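Local structure of diadenosine Tetraphosphate Hydrolase (Caenorhabditis elegans, 1KTG) at residues W46-A49 / I50-T53; A57-T60 / K61-T65. The protein hydrolyses diadenosine tetraphosphate asymmetrically to AMP and ATP, as a divalent-metal-dependent Nudix enzyme. One frame throughout, in Å; residues are numbered along the deposited sequence.

Contact 1. Residues W46-A49 / I50-T53; sequences WQAA and IRET. With MG (magnesium ion), chain I; MG (magnesium ion), chain G; OH (hydroxide ion), chain D.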
# COMPACT_ATOMS: atom_id res chain seq x y z
N TRP A 46 -7.81 -0.96 10.23
CA TRP A 46 -8.66 -0.54 9.13
C TRP A 46 -8.66 0.99 9.04
O TRP A 46 -8.38 1.56 7.99
CB TRP A 46 -10.08 -1.08 9.36
CG TRP A 46 -11.13 -0.73 8.34
CD1 TRP A 46 -12.17 0.13 8.52
CD2 TRP A 46 -11.29 -1.29 7.03
NE1 TRP A 46 -12.95 0.17 7.39
CE2 TRP A 46 -12.43 -0.69 6.46
CE3 TRP A 46 -10.58 -2.23 6.28
CZ2 TRP A 46 -12.88 -1.01 5.18
CZ3 TRP A 46 -11.02 -2.53 5.01
CH2 TRP A 46 -12.16 -1.93 4.47
N GLN A 47 -8.94 1.65 10.16
CA GLN A 47 -9.01 3.11 10.17
C GLN A 47 -7.67 3.71 9.76
O GLN A 47 -7.61 4.70 9.03
CB GLN A 47 -9.43 3.62 11.55
CG GLN A 47 -10.88 3.28 11.90
CD GLN A 47 -11.25 3.65 13.33
OE1 GLN A 47 -10.41 3.62 14.22
NE2 GLN A 47 -12.52 4.01 13.54
N ALA A 48 -6.59 3.12 10.25
CA ALA A 48 -5.26 3.64 9.99
C ALA A 48 -4.92 3.55 8.50
O ALA A 48 -4.41 4.50 7.90
CB ALA A 48 -4.25 2.89 10.82
N ALA A 49 -5.22 2.41 7.91
CA ALA A 49 -4.93 2.19 6.50
C ALA A 49 -5.65 3.21 5.62
O ALA A 49 -5.09 3.72 4.65
CB ALA A 49 -5.35 0.79 6.10
N ILE A 50 -6.90 3.48 5.96
CA ILE A 50 -7.69 4.44 5.19
C ILE A 50 -7.15 5.86 5.37
O ILE A 50 -6.96 6.60 4.40
CB ILE A 50 -9.16 4.33 5.61
CG1 ILE A 50 -9.72 2.96 5.20
CG2 ILE A 50 -9.99 5.46 4.96
CD1 ILE A 50 -11.08 2.64 5.79
N ARG A 51 -6.88 6.23 6.62
CA ARG A 51 -6.41 7.59 6.89
C ARG A 51 -5.04 7.84 6.28
O ARG A 51 -4.78 8.90 5.71
CB ARG A 51 -6.37 7.85 8.40
CG ARG A 51 -5.75 9.19 8.78
CD ARG A 51 -5.52 9.38 10.26
NE ARG A 51 -4.88 8.19 10.82
CZ ARG A 51 -3.61 7.87 10.65
NH1 ARG A 51 -2.81 8.66 9.95
NH2 ARG A 51 -3.13 6.74 11.18
N GLU A 52 -4.15 6.87 6.40
CA GLU A 52 -2.81 7.02 5.83
C GLU A 52 -2.86 7.10 4.31
O GLU A 52 -2.06 7.80 3.68
CB GLU A 52 -1.90 5.88 6.29
CG GLU A 52 -1.53 5.96 7.77
CD GLU A 52 -0.44 6.97 8.09
OE1 GLU A 52 0.28 7.40 7.16
OE2 GLU A 52 -0.28 7.31 9.28
N THR A 53 -3.81 6.39 3.72
CA THR A 53 -3.96 6.46 2.28
C THR A 53 -4.38 7.85 1.87
O THR A 53 -3.85 8.42 0.90
CB THR A 53 -4.96 5.43 1.82
OG1 THR A 53 -4.37 4.13 1.96
CG2 THR A 53 -5.25 5.57 0.33
MG MG I . 2.05 8.47 6.93
MG MG G . 1.29 8.04 10.35
O OH D . 1.98 9.40 8.88
O HOH W 1 -0.15 9.74 10.94
O HOH W 2 2.76 9.05 11.61
O HOH W 3 0.59 7.19 12.07
O HOH W 4 0.83 10.18 6.37
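The methyl CD1 of Ile50 lies over one face of the Trp46 indole, 3.7 Å from the centroid of the five-membered ring, in a CH-pi contact that joins residues one helical turn apart. CG of Trp46 stands anti to the backbone N (chi1 179°), which swings the indole out to the side of the helix, where the Ile50 chain reaches back toward the preceding turn and lays CD1 on it. Trp88 meets the same indole edge-to-face, and a broad aromatic suits a place between the helix and strand 64-78.

Backbone bonds step regularly up the helix, among them Glu52 N to Ala48 O at 2.8 Å. Ala49 O is gripped twice by Thr53, by OG1 at 2.8 Å and by N at 3.1 Å, the two donors approaching from opposite faces of the carbonyl plane. The threonine thus spends its hydroxyl within its own helix. Ala49 is small enough to let the helix settle on Ala6 and Leu8 of strand 3-14.

Arg51 and Glu52 are the Arg-Glu pair of the Nudix box, whose helix carries the metal-binding carboxylates. Glu52 bridges two magnesium ions, OE1 binding that of chain I at 2.1 Å and OE2 that of chain G at 2.0 Å, while the hydroxide ligates both; Glu56 and Glu103 also bind magnesium here.

Charge pairing is likely to help orient this carboxylate alongside its two metal bonds. Arg51 NH1 makes a salt bridge to Glu52 OE2 at 2.9 Å, arriving from above the carboxylate plane, 59° out of it. The guanidinium is itself held by salt bridges from NE to Glu43 and from NH1 to Glu55.

Contact 2. Residues A57-T60 / K61-T65; sequences ANIT and KEQLT
Gln63 and Thr60 set their side chains across each other at about a right angle, the extended glutamine running back alongside the backbone of Thr60, its amide end beside Thr60 N. With CG beside its own backbone N (chi1 -66°) and the chain extended beyond, Gln63 delivers OE1 to Thr60 N at 2.6 Å in an almost straight bond (176°). In return Gln63 N donates to Thr60 O at 3.0 Å, from well above the carbonyl plane, and weakly to Thr60 OG1 at 3.4 Å. This reciprocal pattern recalls a capping box at the start of the 3-10 turn 61-63, although its return bond to the hydroxyl is weak.

Ile59 and Leu64 also cross nearly perpendicularly, CG2 of the isoleucine meeting CD2 of the leucine at 3.6 Å. Both are branched and apolar, as suits a site where both pack on Leu92 of strand 81-92.

Were Gln63 replaced by alanine, Thr60 N would probably lose its side-chain acceptor, and the start of the turn would be held mainly by the Gln63 N to Thr60 O bond. Polar and apolar work is thus divided: hydrogen bonds fix the shape of the turn, while the hydrocarbon pair seats it against the sheet.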
# COMPACT_ATOMS: atom_id res chain seq x y z
N ALA A 57 -1.42 9.78 -0.23
CA ALA A 57 -1.65 9.75 -1.68
C ALA A 57 -2.84 10.59 -2.12
O ALA A 57 -3.10 10.71 -3.31
CB ALA A 57 -1.81 8.33 -2.14
N ASN A 58 -3.56 11.17 -1.16
CA ASN A 58 -4.72 12.01 -1.44
C ASN A 58 -5.84 11.21 -2.12
O ASN A 58 -6.57 11.74 -2.96
CB ASN A 58 -4.33 13.23 -2.28
CG ASN A 58 -5.25 14.41 -2.06
OD1 ASN A 58 -5.36 15.28 -2.92
ND2 ASN A 58 -5.90 14.46 -0.92
N ILE A 59 -5.95 9.94 -1.75
CA ILE A 59 -7.02 9.06 -2.21
C ILE A 59 -7.95 8.79 -1.03
O ILE A 59 -7.51 8.30 0.03
CB ILE A 59 -6.46 7.75 -2.75
CG1 ILE A 59 -5.61 8.02 -4.00
CG2 ILE A 59 -7.59 6.79 -3.09
CD1 ILE A 59 -4.76 6.84 -4.45
N THR A 60 -9.23 9.10 -1.23
CA THR A 60 -10.27 8.95 -0.22
C THR A 60 -10.93 7.57 -0.29
O THR A 60 -10.87 6.87 -1.31
CB THR A 60 -11.37 10.01 -0.38
OG1 THR A 60 -12.18 9.71 -1.52
CG2 THR A 60 -10.79 11.40 -0.66
N LYS A 61 -11.60 7.22 0.79
CA LYS A 61 -12.29 5.94 0.87
C LYS A 61 -13.31 5.81 -0.24
O LYS A 61 -13.50 4.73 -0.80
CB LYS A 61 -12.97 5.81 2.23
CG LYS A 61 -14.02 4.72 2.32
CD LYS A 61 -13.39 3.35 2.47
CE LYS A 61 -14.44 2.27 2.76
NZ LYS A 61 -15.48 2.67 3.75
N GLU A 62 -13.94 6.92 -0.59
CA GLU A 62 -15.01 6.95 -1.57
C GLU A 62 -14.50 6.67 -2.99
O GLU A 62 -15.26 6.27 -3.86
CB GLU A 62 -15.70 8.31 -1.54
CG GLU A 62 -16.38 8.67 -0.21
CD GLU A 62 -15.43 8.83 0.98
OE1 GLU A 62 -14.36 9.45 0.85
OE2 GLU A 62 -15.76 8.30 2.06
N GLN A 63 -13.21 6.89 -3.21
CA GLN A 63 -12.60 6.66 -4.51
C GLN A 63 -12.15 5.22 -4.66
O GLN A 63 -11.66 4.82 -5.72
CB GLN A 63 -11.38 7.57 -4.65
CG GLN A 63 -11.70 9.04 -4.70
CD GLN A 63 -10.45 9.88 -4.60
OE1 GLN A 63 -9.96 10.15 -3.51
NE2 GLN A 63 -9.92 10.30 -5.74
N LEU A 64 -12.31 4.42 -3.61
CA LEU A 64 -11.79 3.06 -3.59
C LEU A 64 -12.86 1.99 -3.43
O LEU A 64 -13.90 2.21 -2.82
CB LEU A 64 -10.83 2.91 -2.41
CG LEU A 64 -9.56 3.75 -2.38
CD1 LEU A 64 -8.82 3.48 -1.07
CD2 LEU A 64 -8.69 3.43 -3.59
N THR A 65 -12.58 0.82 -4.00
CA THR A 65 -13.34 -0.40 -3.72
C THR A 65 -12.36 -1.29 -2.96
O THR A 65 -11.47 -1.90 -3.56
CB THR A 65 -13.81 -1.10 -5.01
OG1 THR A 65 -14.77 -0.29 -5.69
CG2 THR A 65 -14.59 -2.36 -4.66

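Running from the N terminus, the chain first forms contact 1, which lies wholly inside helix 45-57 and closes no loop, only successive helical turns. Contact 2 follows where the helix has ended: it closes the short 3-10 turn that leads into strand 64-78. The two stand in series, neither nested nor crossed, with centres about 10 Å apart. They meet directly where Thr53 CG2 packs on Ile59 O at 3.6 Å, and Ile50 CG2 lies near Lys61 CB, so the connection returns along the flank of the helix. Contact 1 ties the metal-binding helix to strand 3-14; contact 2 seats the following turn against strands 3-14 and 81-92.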